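PDB 5JUI: cell wall surface anchor family protein from Streptococcus pneumoniae serotype 4, which probably binds keratin 10 and interacts with extracellular DNA through its binding region, promoting bacterial aggregation in biofilms. Local coordinates for residues V109-T114 with N125-T130; S169-P174 with G190-E195; A25-K30 with K50-G55. One frame throughout, in Å; residues are numbered along the deposited sequence.

Interaction 1 (V109-T114 with N125-T130); sequences VKNYIT and NTSTMT
Val109 and Ser127 form a single antiparallel beta bridge, a hydrogen-bonded pair at the point where the two segments meet just before each enters an intersubunit sheet of the domain-swapped dimer. Strand 110-114 and the beginning of strand 129-138 both pair with antiparallel strands of the second subunit, so the bridge ties together two places at which the swapped dimer is built. Both backbone bonds of the pair are close to straight: Val109 N donates to Ser127 O at 2.9 Å, and Ser127 N to Val109 O at 2.7 Å. The same Val109 O is also approached by the methyl CG2 of Thr126, 3.3 Å away.

Two residues further along, the amide of Asn111 reaches across and uses both hydrogens of ND2. Asn111 ND2 donates to Asn125 O at 3.0 Å, almost linearly (176°) and in the plane of the amide as well as in that of the carbonyl. Asn111 ND2 also donates to Ser127 OG at 2.7 Å, in a more bent bond (140°) slightly tilted from the amide plane. With CG beside its own backbone N (chi1 -63°), Asn111 sends its amide over to the opposing backbone. Its OD1 accepts from Ser157 of the second subunit, which fixes the rotation of the group, while Ser127 OG has a further bond to Gly139 O of that subunit. These buried polar groups are thus matched partly within the chain and partly across the interface. A water accepts from Asn111 N at 2.9 Å and is also hydrogen-bonded to OG1 of the exposed Thr126. The apolar end of the contact lies by Met129, whose bent side chain crosses that of Val109 at about a right angle, placing methyl CE 3.7 Å from Val109 CG2.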
ATOM      1  N   VAL A 109      -3.067  19.533  -2.501  1.00 31.25           N
ATOM      2  CA  VAL A 109      -4.094  19.490  -1.470  1.00 34.09           C
ATOM      3  C   VAL A 109      -4.300  20.869  -0.850  1.00 48.65           C
ATOM      4  O   VAL A 109      -3.405  21.400  -0.189  1.00 37.67           O
ATOM      5  CB  VAL A 109      -3.715  18.481  -0.363  1.00 37.62           C
ATOM      6  CG1 VAL A 109      -4.762  18.454   0.742  1.00 29.00           C
ATOM      7  CG2 VAL A 109      -3.515  17.091  -0.958  1.00 37.40           C
ATOM      8  N   LYS A 110      -5.477  21.449  -1.069  1.00 29.96           N
ATOM      9  CA  LYS A 110      -5.831  22.722  -0.440  1.00 33.93           C
ATOM     10  C   LYS A 110      -6.149  22.511   1.028  1.00 33.13           C
ATOM     11  O   LYS A 110      -6.845  21.567   1.375  1.00 40.09           O
ATOM     12  CB  LYS A 110      -7.041  23.361  -1.131  1.00 33.25           C
ATOM     13  CG  LYS A 110      -6.785  23.848  -2.545  1.00 51.73           C
ATOM     14  CD  LYS A 110      -8.046  24.451  -3.155  1.00 75.76           C
ATOM     15  CE  LYS A 110      -7.766  24.961  -4.556  1.00 84.81           C
ATOM     16  NZ  LYS A 110      -6.607  25.892  -4.548  1.00100.02           N
ATOM     17  N   ASN A 111      -5.630  23.384   1.884  1.00 36.84           N
ATOM     18  CA  ASN A 111      -5.902  23.312   3.317  1.00 31.78           C
ATOM     19  C   ASN A 111      -6.575  24.583   3.807  1.00 44.92           C
ATOM     20  O   ASN A 111      -6.104  25.685   3.529  1.00 37.68           O
ATOM     21  CB  ASN A 111      -4.608  23.087   4.101  1.00 39.54           C
ATOM     22  CG  ASN A 111      -3.942  21.776   3.763  1.00 39.72           C
ATOM     23  OD1 ASN A 111      -4.479  20.701   4.046  1.00 34.30           O
ATOM     24  ND2 ASN A 111      -2.750  21.851   3.174  1.00 36.20           N
ATOM     25  N   TYR A 112      -7.674  24.436   4.539  1.00 32.87           N
ATOM     26  CA  TYR A 112      -8.407  25.606   5.013  1.00 35.86           C
ATOM     27  C   TYR A 112      -9.284  25.338   6.229  1.00 34.70           C
ATOM     28  O   TYR A 112      -9.513  24.189   6.605  1.00 36.07           O
ATOM     29  CB  TYR A 112      -9.212  26.254   3.874  1.00 40.43           C
ATOM     30  CG  TYR A 112     -10.091  25.333   3.063  1.00 41.86           C
ATOM     31  CD1 TYR A 112     -11.462  25.327   3.231  1.00 34.75           C
ATOM     32  CD2 TYR A 112      -9.550  24.496   2.097  1.00 34.09           C
ATOM     33  CE1 TYR A 112     -12.271  24.499   2.476  1.00 37.38           C
ATOM     34  CE2 TYR A 112     -10.347  23.667   1.342  1.00 33.65           C
ATOM     35  CZ  TYR A 112     -11.708  23.671   1.535  1.00 41.79           C
ATOM     36  OH  TYR A 112     -12.514  22.846   0.785  1.00 46.26           O
ATOM     37  N   ILE A 113      -9.755  26.414   6.849  1.00 30.97           N
ATOM     38  CA  ILE A 113     -10.642  26.310   7.996  1.00 27.48           C
ATOM     39  C   ILE A 113     -12.050  26.592   7.504  1.00 32.13           C
ATOM     40  O   ILE A 113     -12.276  27.569   6.790  1.00 35.07           O
ATOM     41  CB  ILE A 113     -10.276  27.330   9.097  1.00 29.97           C
ATOM     42  CG1 ILE A 113      -8.874  27.047   9.646  1.00 33.51           C
ATOM     43  CG2 ILE A 113     -11.301  27.304  10.228  1.00 33.65           C
ATOM     44  CD1 ILE A 113      -8.748  25.693  10.333  1.00 33.12           C
ATOM     45  N   THR A 114     -12.989  25.716   7.851  1.00 29.22           N
ATOM     46  CA  THR A 114     -14.377  25.886   7.433  1.00 29.64           C
ATOM     47  C   THR A 114     -15.259  26.177   8.641  1.00 30.65           C
ATOM     48  O   THR A 114     -14.978  25.711   9.744  1.00 33.74           O
ATOM     49  CB  THR A 114     -14.907  24.627   6.709  1.00 39.29           C
ATOM     50  OG1 THR A 114     -14.531  23.447   7.441  1.00 31.10           O
ATOM     51  CG2 THR A 114     -14.318  24.535   5.310  1.00 32.73           C
ATOM     52  N   ASN A 125      -1.416  27.151   3.619  1.00 35.75           N
ATOM     53  CA  ASN A 125      -0.630  26.756   2.460  1.00 42.57           C
ATOM     54  C   ASN A 125      -1.053  25.406   1.894  1.00 44.51           C
ATOM     55  O   ASN A 125      -1.462  24.511   2.633  1.00 40.65           O
ATOM     56  CB  ASN A 125       0.860  26.740   2.805  1.00 44.70           C
ATOM     57  CG  ASN A 125       1.441  28.141   2.938  1.00 68.08           C
ATOM     58  OD1 ASN A 125       0.721  29.136   2.831  1.00 67.78           O
ATOM     59  ND2 ASN A 125       2.742  28.222   3.185  1.00 83.32           N
ATOM     60  N   THR A 126      -0.966  25.285   0.574  1.00 38.27           N
ATOM     61  CA  THR A 126      -1.318  24.066  -0.140  1.00 46.47           C
ATOM     62  C   THR A 126      -0.273  22.985   0.112  1.00 51.92           C
ATOM     63  O   THR A 126       0.919  23.272   0.167  1.00 53.07           O
ATOM     64  CB  THR A 126      -1.434  24.340  -1.657  1.00 46.64           C
ATOM     65  OG1 THR A 126      -2.492  25.280  -1.888  1.00 50.57           O
ATOM     66  CG2 THR A 126      -1.733  23.066  -2.426  1.00 47.94           C
ATOM     67  N   SER A 127      -0.727  21.748   0.289  1.00 43.94           N
ATOM     68  CA  SER A 127       0.173  20.629   0.540  1.00 37.50           C
ATOM     69  C   SER A 127       0.419  19.840  -0.739  1.00 48.57           C
ATOM     70  O   SER A 127      -0.328  19.960  -1.706  1.00 44.30           O
ATOM     71  CB  SER A 127      -0.410  19.710   1.613  1.00 42.29           C
ATOM     72  OG  SER A 127      -0.508  20.376   2.861  1.00 44.18           O
ATOM     73  N   THR A 128       1.450  19.007  -0.730  1.00 48.54           N
ATOM     74  CA  THR A 128       1.792  18.217  -1.900  1.00 39.15           C
ATOM     75  C   THR A 128       1.589  16.744  -1.595  1.00 35.28           C
ATOM     76  O   THR A 128       1.993  16.261  -0.540  1.00 46.36           O
ATOM     77  CB  THR A 128       3.254  18.468  -2.330  1.00 55.93           C
ATOM     78  OG1 THR A 128       3.423  19.852  -2.662  1.00 61.69           O
ATOM     79  CG2 THR A 128       3.621  17.620  -3.536  1.00 47.67           C
ATOM     80  N   MET A 129       0.931  16.042  -2.514  1.00 34.57           N
ATOM     81  CA  MET A 129       0.732  14.603  -2.392  1.00 44.93           C
ATOM     82  C   MET A 129       2.033  13.883  -2.750  1.00 48.25           C
ATOM     83  O   MET A 129       2.634  14.174  -3.784  1.00 51.80           O
ATOM     84  CB  MET A 129      -0.374  14.143  -3.349  1.00 49.44           C
ATOM     85  CG  MET A 129      -1.804  14.434  -2.903  1.00 57.96           C
ATOM     86  SD  MET A 129      -2.451  13.278  -1.682  1.00 48.48           S
ATOM     87  CE  MET A 129      -4.215  13.570  -1.854  1.00 43.34           C
ATOM     88  N   THR A 130       2.469  12.951  -1.908  1.00 43.65           N
ATOM     89  CA  THR A 130       3.607  12.099  -2.256  1.00 51.67           C
ATOM     90  C   THR A 130       3.157  10.640  -2.267  1.00 43.64           C
ATOM     91  O   THR A 130       2.414  10.206  -1.384  1.00 45.25           O
ATOM     92  CB  THR A 130       4.790  12.280  -1.276  1.00 64.56           C
ATOM     93  OG1 THR A 130       4.329  12.149   0.076  1.00 73.22           O
ATOM     94  CG2 THR A 130       5.423  13.656  -1.456  1.00 57.68           C
TER
HETATM   95  O   HOH W   1      -4.442  25.723   0.627  1.00 38.33           O

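Interaction 2 (S169-P174 with G190-E195); sequences SFTFTP and GGKVVE
Val193 O accepts a hydrogen bond from Phe172 N at 2.8 Å and is also approached by the CA-H of Thr171, whose CA is 3.1 Å away. Phe172 O returns the bond by accepting from Val193 N. A second reciprocal pair joins Phe170 and Glu195, with Glu195 N bonded to Phe170 O at 2.9 Å.

Strands 170-172 and 193-195 thereby make a short two-stranded antiparallel sheet within the chain, their axes at 175°. Strand 170-172 also pairs with a strand of the second subunit, which carries the sheet across the interface.

On the face bearing Phe170, Phe172, Val193 and Glu195, the Phe170 ring turns toward the partner strand, its CG lying between the backbone N and the carbonyl carbon (chi1 70°). Glu195 CB lies over one ring face in a CH-pi contact, 3.9 Å from the centroid of the Phe170 ring. Val193 CG1 meets Phe170 CE1 at 4.1 Å. The Glu195 chain then bends away, and its OE1 bonds to Tyr32 of the second subunit. On the face bearing Thr171 and Val194, the extended Lys192 passes Thr173 and Thr171, with Lys192 CE 3.9 Å from Thr173 OG1, while Thr171 OG1 bonds to Thr98 of the second subunit. Gly191, poorly ordered and at the centre of an inverse gamma turn, rests its carbonyl O against Pro174 CD.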
ATOM      1  N   SER A 169      12.398   3.129  -7.791  1.00 36.07           N
ATOM      2  CA  SER A 169      12.380   2.517  -6.471  1.00 39.05           C
ATOM      3  C   SER A 169      11.328   1.417  -6.402  1.00 51.16           C
ATOM      4  O   SER A 169      10.353   1.428  -7.159  1.00 42.04           O
ATOM      5  CB  SER A 169      12.110   3.569  -5.388  1.00 39.82           C
ATOM      6  OG  SER A 169      10.906   4.272  -5.632  1.00 54.20           O
ATOM      7  N   PHE A 170      11.529   0.476  -5.487  1.00 42.96           N
ATOM      8  CA  PHE A 170      10.576  -0.607  -5.282  1.00 38.40           C
ATOM      9  C   PHE A 170      10.809  -1.265  -3.933  1.00 44.34           C
ATOM     10  O   PHE A 170      11.878  -1.123  -3.336  1.00 39.77           O
ATOM     11  CB  PHE A 170      10.669  -1.655  -6.412  1.00 33.43           C
ATOM     12  CG  PHE A 170      11.942  -2.481  -6.399  1.00 38.64           C
ATOM     13  CD1 PHE A 170      12.040  -3.628  -5.625  1.00 30.89           C
ATOM     14  CD2 PHE A 170      13.023  -2.122  -7.187  1.00 40.51           C
ATOM     15  CE1 PHE A 170      13.202  -4.386  -5.616  1.00 36.75           C
ATOM     16  CE2 PHE A 170      14.190  -2.878  -7.186  1.00 35.70           C
ATOM     17  CZ  PHE A 170      14.279  -4.009  -6.399  1.00 39.28           C
ATOM     18  N   THR A 171       9.803  -1.988  -3.454  1.00 37.44           N
ATOM     19  CA  THR A 171       9.988  -2.877  -2.318  1.00 31.43           C
ATOM     20  C   THR A 171       9.397  -4.228  -2.678  1.00 36.30           C
ATOM     21  O   THR A 171       8.419  -4.305  -3.422  1.00 38.17           O
ATOM     22  CB  THR A 171       9.308  -2.361  -1.021  1.00 43.52           C
ATOM     23  OG1 THR A 171       7.892  -2.545  -1.116  1.00 56.20           O
ATOM     24  CG2 THR A 171       9.626  -0.892  -0.782  1.00 38.98           C
ATOM     25  N   PHE A 172       9.992  -5.288  -2.145  1.00 36.04           N
ATOM     26  CA  PHE A 172       9.514  -6.643  -2.390  1.00 29.62           C
ATOM     27  C   PHE A 172       9.477  -7.417  -1.083  1.00 30.18           C
ATOM     28  O   PHE A 172      10.425  -7.375  -0.296  1.00 35.57           O
ATOM     29  CB  PHE A 172      10.398  -7.371  -3.411  1.00 29.27           C
ATOM     30  CG  PHE A 172      10.010  -8.805  -3.630  1.00 33.80           C
ATOM     31  CD1 PHE A 172       8.978  -9.135  -4.494  1.00 30.64           C
ATOM     32  CD2 PHE A 172      10.672  -9.825  -2.960  1.00 31.78           C
ATOM     33  CE1 PHE A 172       8.612 -10.458  -4.683  1.00 33.59           C
ATOM     34  CE2 PHE A 172      10.314 -11.147  -3.145  1.00 32.10           C
ATOM     35  CZ  PHE A 172       9.281 -11.465  -4.010  1.00 31.42           C
ATOM     36  N   THR A 173       8.374  -8.119  -0.854  1.00 33.15           N
ATOM     37  CA  THR A 173       8.214  -8.920   0.352  1.00 27.80           C
ATOM     38  C   THR A 173       8.113 -10.388  -0.013  1.00 32.87           C
ATOM     39  O   THR A 173       7.127 -10.812  -0.612  1.00 38.03           O
ATOM     40  CB  THR A 173       6.958  -8.507   1.138  1.00 39.67           C
ATOM     41  OG1 THR A 173       6.950  -7.086   1.308  1.00 41.15           O
ATOM     42  CG2 THR A 173       6.941  -9.168   2.504  1.00 47.08           C
ATOM     43  N   PRO A 174       9.135 -11.173   0.351  1.00 35.69           N
ATOM     44  CA  PRO A 174       9.162 -12.601   0.027  1.00 37.18           C
ATOM     45  C   PRO A 174       8.083 -13.360   0.789  1.00 41.20           C
ATOM     46  O   PRO A 174       7.679 -12.931   1.868  1.00 39.92           O
ATOM     47  CB  PRO A 174      10.550 -13.042   0.500  1.00 38.58           C
ATOM     48  CG  PRO A 174      10.916 -12.062   1.564  1.00 48.20           C
ATOM     49  CD  PRO A 174      10.306 -10.756   1.141  1.00 38.38           C
ATOM     50  N   GLY A 190      10.568 -10.630   7.733  1.00115.11           N
ATOM     51  CA  GLY A 190      11.962 -10.314   7.993  1.00 97.36           C
ATOM     52  C   GLY A 190      12.711  -9.719   6.815  1.00 94.11           C
ATOM     53  O   GLY A 190      12.961  -8.514   6.770  1.00101.64           O
ATOM     54  N   GLY A 191      13.069 -10.571   5.860  1.00 97.51           N
ATOM     55  CA  GLY A 191      13.925 -10.177   4.755  1.00 85.00           C
ATOM     56  C   GLY A 191      13.235  -9.387   3.658  1.00 80.31           C
ATOM     57  O   GLY A 191      13.192  -9.824   2.510  1.00 90.15           O
ATOM     58  N   LYS A 192      12.699  -8.221   4.002  1.00 66.81           N
ATOM     59  CA  LYS A 192      12.083  -7.355   3.004  1.00 61.60           C
ATOM     60  C   LYS A 192      13.157  -6.691   2.143  1.00 47.36           C
ATOM     61  O   LYS A 192      14.190  -6.253   2.653  1.00 49.49           O
ATOM     62  CB  LYS A 192      11.212  -6.300   3.695  1.00 55.56           C
ATOM     63  CG  LYS A 192      10.350  -5.444   2.775  1.00 58.20           C
ATOM     64  CD  LYS A 192       9.341  -4.639   3.596  1.00 75.34           C
ATOM     65  CE  LYS A 192       8.474  -3.739   2.725  1.00 94.04           C
ATOM     66  NZ  LYS A 192       7.597  -2.847   3.542  1.00106.66           N
ATOM     67  N   VAL A 193      12.916  -6.609   0.838  1.00 44.11           N
ATOM     68  CA  VAL A 193      13.880  -5.980  -0.055  1.00 43.99           C
ATOM     69  C   VAL A 193      13.403  -4.572  -0.382  1.00 45.01           C
ATOM     70  O   VAL A 193      12.301  -4.381  -0.881  1.00 41.45           O
ATOM     71  CB  VAL A 193      14.056  -6.771  -1.363  1.00 43.53           C
ATOM     72  CG1 VAL A 193      14.975  -6.021  -2.316  1.00 42.60           C
ATOM     73  CG2 VAL A 193      14.598  -8.165  -1.074  1.00 42.70           C
ATOM     74  N   VAL A 194      14.249  -3.589  -0.109  1.00 39.32           N
ATOM     75  CA  VAL A 194      13.896  -2.199  -0.345  1.00 48.06           C
ATOM     76  C   VAL A 194      14.953  -1.517  -1.190  1.00 58.63           C
ATOM     77  O   VAL A 194      16.143  -1.586  -0.884  1.00 53.53           O
ATOM     78  CB  VAL A 194      13.761  -1.429   0.987  1.00 53.67           C
ATOM     79  CG1 VAL A 194      13.441   0.034   0.736  1.00 45.58           C
ATOM     80  CG2 VAL A 194      12.704  -2.076   1.876  1.00 51.07           C
ATOM     81  N   GLU A 195      14.525  -0.848  -2.253  1.00 46.91           N
ATOM     82  CA  GLU A 195      15.480  -0.199  -3.137  1.00 48.37           C
ATOM     83  C   GLU A 195      15.072   1.232  -3.451  1.00 59.49           C
ATOM     84  O   GLU A 195      13.965   1.493  -3.918  1.00 49.46           O
ATOM     85  CB  GLU A 195      15.662  -1.001  -4.429  1.00 47.27           C
ATOM     86  CG  GLU A 195      16.754  -0.455  -5.328  1.00 84.27           C
ATOM     87  CD  GLU A 195      18.119  -0.489  -4.668  1.00103.99           C
ATOM     88  OE1 GLU A 195      18.366  -1.400  -3.849  1.00 99.12           O
ATOM     89  OE2 GLU A 195      18.941   0.404  -4.960  1.00117.50           O
TER

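Interaction 3 (A25-K30 with K50-G55); sequences AKSETK and KVTNDG
Glu28 and Asn53 exchange two backbone hydrogen bonds, Glu28 N to Asn53 O at 3.0 Å and Asn53 N to Glu28 O at 2.8 Å. Lys30 and Val51 repeat the pattern, and the two hydrogen-bonded pairs flank the non-hydrogen-bonded pair Thr29-Thr52. Weaker CA-H...O contacts fill in between them, among them Thr29 CA to Val51 O at 3.3 Å.

Among the side chains, the polar link is between the two threonines. Both take the same conformation, with OG1 beside the backbone N (chi1 -65° in Thr29 and -64° in Thr52), placing the hydroxyls against each other in a hydrogen bond, Thr29 OG1 to Thr52 OG1 2.6 Å, in which either could be the donor. The Thr29 methyl CG2, turned instead beside the carbonyl carbon, meets the extended aliphatic chain of Lys50, with both CG and CE of the lysine 3.6 Å away.

Water continues the pairing beyond the start of strand 28-38 and the end of strand 43-53: one molecule donates to Lys26 O at 2.9 Å and to Asp54 O at 2.7 Å, joining the two backbones past the last direct bond. Just there segment 50-55 turns back toward strand 57-65. Asn53 OD1 accepts from Gly55 N, forming an Asx turn, and the Asp54 carboxylate holds Ser56 N and makes a salt bridge with Lys57.

Val51, the buried residue of the contact, packs on Phe60. The backbone bonds and the bridging water close the open end of the antiparallel beta hairpin 28-38/43-53, whose second strand is also the central one of a three-stranded antiparallel sheet completed by strand 57-65.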
ATOM      1  N   ALA A  25     -27.444  13.017 -15.297  1.00 43.62           N
ATOM      2  CA  ALA A  25     -26.732  13.744 -14.238  1.00 35.69           C
ATOM      3  C   ALA A  25     -25.345  14.230 -14.657  1.00 40.05           C
ATOM      4  O   ALA A  25     -24.589  13.504 -15.301  1.00 36.79           O
ATOM      5  CB  ALA A  25     -26.623  12.882 -12.983  1.00 36.70           C
ATOM      6  N   LYS A  26     -25.013  15.462 -14.294  1.00 33.10           N
ATOM      7  CA  LYS A  26     -23.706  16.012 -14.634  1.00 38.24           C
ATOM      8  C   LYS A  26     -22.695  15.646 -13.556  1.00 39.80           C
ATOM      9  O   LYS A  26     -21.491  15.634 -13.807  1.00 40.50           O
ATOM     10  CB  LYS A  26     -23.773  17.539 -14.752  1.00 34.37           C
ATOM     11  CG  LYS A  26     -24.701  18.068 -15.843  1.00 40.75           C
ATOM     12  CD  LYS A  26     -24.188  17.724 -17.233  1.00 43.96           C
ATOM     13  CE  LYS A  26     -24.935  18.502 -18.308  1.00 44.04           C
ATOM     14  NZ  LYS A  26     -26.397  18.268 -18.253  1.00 46.12           N
ATOM     15  N   SER A  27     -23.181  15.348 -12.355  1.00 36.03           N
ATOM     16  CA  SER A  27     -22.310  14.817 -11.312  1.00 34.95           C
ATOM     17  C   SER A  27     -23.058  13.987 -10.277  1.00 34.04           C
ATOM     18  O   SER A  27     -24.271  14.099 -10.130  1.00 30.14           O
ATOM     19  CB  SER A  27     -21.570  15.959 -10.606  1.00 27.53           C
ATOM     20  OG  SER A  27     -22.442  16.680  -9.756  1.00 36.14           O
ATOM     21  N   GLU A  28     -22.302  13.174  -9.548  1.00 37.42           N
ATOM     22  CA  GLU A  28     -22.827  12.347  -8.473  1.00 33.39           C
ATOM     23  C   GLU A  28     -21.885  12.462  -7.290  1.00 35.72           C
ATOM     24  O   GLU A  28     -20.666  12.368  -7.438  1.00 34.32           O
ATOM     25  CB  GLU A  28     -22.926  10.885  -8.894  1.00 34.97           C
ATOM     26  CG  GLU A  28     -23.473   9.993  -7.789  1.00 53.89           C
ATOM     27  CD  GLU A  28     -23.570   8.536  -8.197  1.00 77.31           C
ATOM     28  OE1 GLU A  28     -23.483   8.240  -9.408  1.00 84.97           O
ATOM     29  OE2 GLU A  28     -23.703   7.681  -7.299  1.00 83.07           O
ATOM     30  N   THR A  29     -22.458  12.653  -6.112  1.00 31.60           N
ATOM     31  CA  THR A  29     -21.673  12.909  -4.920  1.00 31.61           C
ATOM     32  C   THR A  29     -22.080  11.997  -3.772  1.00 35.74           C
ATOM     33  O   THR A  29     -23.265  11.778  -3.543  1.00 35.31           O
ATOM     34  CB  THR A  29     -21.826  14.382  -4.470  1.00 35.57           C
ATOM     35  OG1 THR A  29     -21.265  15.254  -5.459  1.00 37.06           O
ATOM     36  CG2 THR A  29     -21.143  14.618  -3.133  1.00 31.18           C
ATOM     37  N   LYS A  30     -21.100  11.433  -3.075  1.00 30.26           N
ATOM     38  CA  LYS A  30     -21.393  10.663  -1.875  1.00 28.52           C
ATOM     39  C   LYS A  30     -20.671  11.259  -0.684  1.00 35.86           C
ATOM     40  O   LYS A  30     -19.531  11.719  -0.793  1.00 30.38           O
ATOM     41  CB  LYS A  30     -21.042   9.183  -2.042  1.00 39.00           C
ATOM     42  CG  LYS A  30     -21.669   8.546  -3.272  1.00 50.82           C
ATOM     43  CD  LYS A  30     -21.323   7.071  -3.359  1.00 59.58           C
ATOM     44  CE  LYS A  30     -22.131   6.387  -4.452  1.00 58.50           C
ATOM     45  NZ  LYS A  30     -22.151   4.913  -4.262  1.00 70.91           N
ATOM     46  N   LYS A  50     -16.424  14.068   1.519  1.00 29.80           N
ATOM     47  CA  LYS A  50     -17.319  14.258   0.396  1.00 25.04           C
ATOM     48  C   LYS A  50     -16.563  13.964  -0.885  1.00 29.44           C
ATOM     49  O   LYS A  50     -15.481  14.503  -1.116  1.00 27.44           O
ATOM     50  CB  LYS A  50     -17.867  15.687   0.393  1.00 34.01           C
ATOM     51  CG  LYS A  50     -18.730  16.028  -0.810  1.00 37.78           C
ATOM     52  CD  LYS A  50     -19.332  17.424  -0.654  1.00 50.76           C
ATOM     53  CE  LYS A  50     -20.103  17.845  -1.894  1.00 71.67           C
ATOM     54  NZ  LYS A  50     -20.710  19.199  -1.748  1.00 78.79           N
ATOM     55  N   VAL A  51     -17.128  13.092  -1.711  1.00 24.83           N
ATOM     56  CA  VAL A  51     -16.481  12.711  -2.954  1.00 29.40           C
ATOM     57  C   VAL A  51     -17.431  12.931  -4.123  1.00 35.46           C
ATOM     58  O   VAL A  51     -18.498  12.324  -4.187  1.00 31.85           O
ATOM     59  CB  VAL A  51     -16.034  11.233  -2.925  1.00 35.70           C
ATOM     60  CG1 VAL A  51     -15.290  10.880  -4.203  1.00 30.98           C
ATOM     61  CG2 VAL A  51     -15.164  10.964  -1.702  1.00 34.12           C
ATOM     62  N   THR A  52     -17.023  13.785  -5.055  1.00 32.28           N
ATOM     63  CA  THR A  52     -17.851  14.126  -6.208  1.00 32.68           C
ATOM     64  C   THR A  52     -17.229  13.624  -7.497  1.00 31.11           C
ATOM     65  O   THR A  52     -16.046  13.853  -7.760  1.00 33.34           O
ATOM     66  CB  THR A  52     -18.071  15.654  -6.332  1.00 28.58           C
ATOM     67  OG1 THR A  52     -18.810  16.138  -5.207  1.00 31.29           O
ATOM     68  CG2 THR A  52     -18.828  15.992  -7.613  1.00 33.57           C
ATOM     69  N   ASN A  53     -18.044  12.948  -8.300  1.00 29.71           N
ATOM     70  CA  ASN A  53     -17.626  12.403  -9.585  1.00 29.33           C
ATOM     71  C   ASN A  53     -18.359  13.128 -10.711  1.00 43.02           C
ATOM     72  O   ASN A  53     -19.589  13.062 -10.785  1.00 35.31           O
ATOM     73  CB  ASN A  53     -17.945  10.904  -9.624  1.00 31.89           C
ATOM     74  CG  ASN A  53     -17.406  10.209 -10.866  1.00 38.60           C
ATOM     75  OD1 ASN A  53     -17.142  10.841 -11.893  1.00 34.23           O
ATOM     76  ND2 ASN A  53     -17.254   8.891 -10.778  1.00 40.25           N
ATOM     77  N   ASP A  54     -17.617  13.831 -11.566  1.00 34.70           N
ATOM     78  CA  ASP A  54     -18.234  14.544 -12.683  1.00 36.21           C
ATOM     79  C   ASP A  54     -17.967  13.863 -14.022  1.00 42.69           C
ATOM     80  O   ASP A  54     -18.261  14.417 -15.083  1.00 47.80           O
ATOM     81  CB  ASP A  54     -17.789  16.013 -12.727  1.00 43.30           C
ATOM     82  CG  ASP A  54     -16.309  16.185 -13.050  1.00 41.46           C
ATOM     83  OD1 ASP A  54     -15.625  15.209 -13.423  1.00 45.05           O
ATOM     84  OD2 ASP A  54     -15.821  17.326 -12.927  1.00 58.96           O
ATOM     85  N   GLY A  55     -17.401  12.662 -13.968  1.00 44.52           N
ATOM     86  CA  GLY A  55     -17.075  11.933 -15.177  1.00 37.16           C
ATOM     87  C   GLY A  55     -15.646  12.159 -15.626  1.00 40.79           C
ATOM     88  O   GLY A  55     -15.020  11.260 -16.174  1.00 42.96           O
TER
HETATM   89  O   HOH W   2     -20.198  15.828 -16.347  1.00 53.87           O

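How the interactions relate
The three contacts follow one another along the chain in the order 3, 1, 2, and none touches another. Interactions 2 and 3 lie on opposite sides of the chain's centre, about 38 Å apart, whereas interaction 1 is about 21 Å from interaction 3 and about 31 Å from interaction 2, all centre to centre. All three reach the second subunit. In the domain-swapped dimer the distant pair meets between chains: Phe170 packs on Val51 of the second subunit, and Glu195 is in a long, weak ion pair with Lys30 of that subunit. A bound sodium ion lies about 4 Å from the Ser169 side chain, and a glycerol, probably from crystallisation, near that of Lys50.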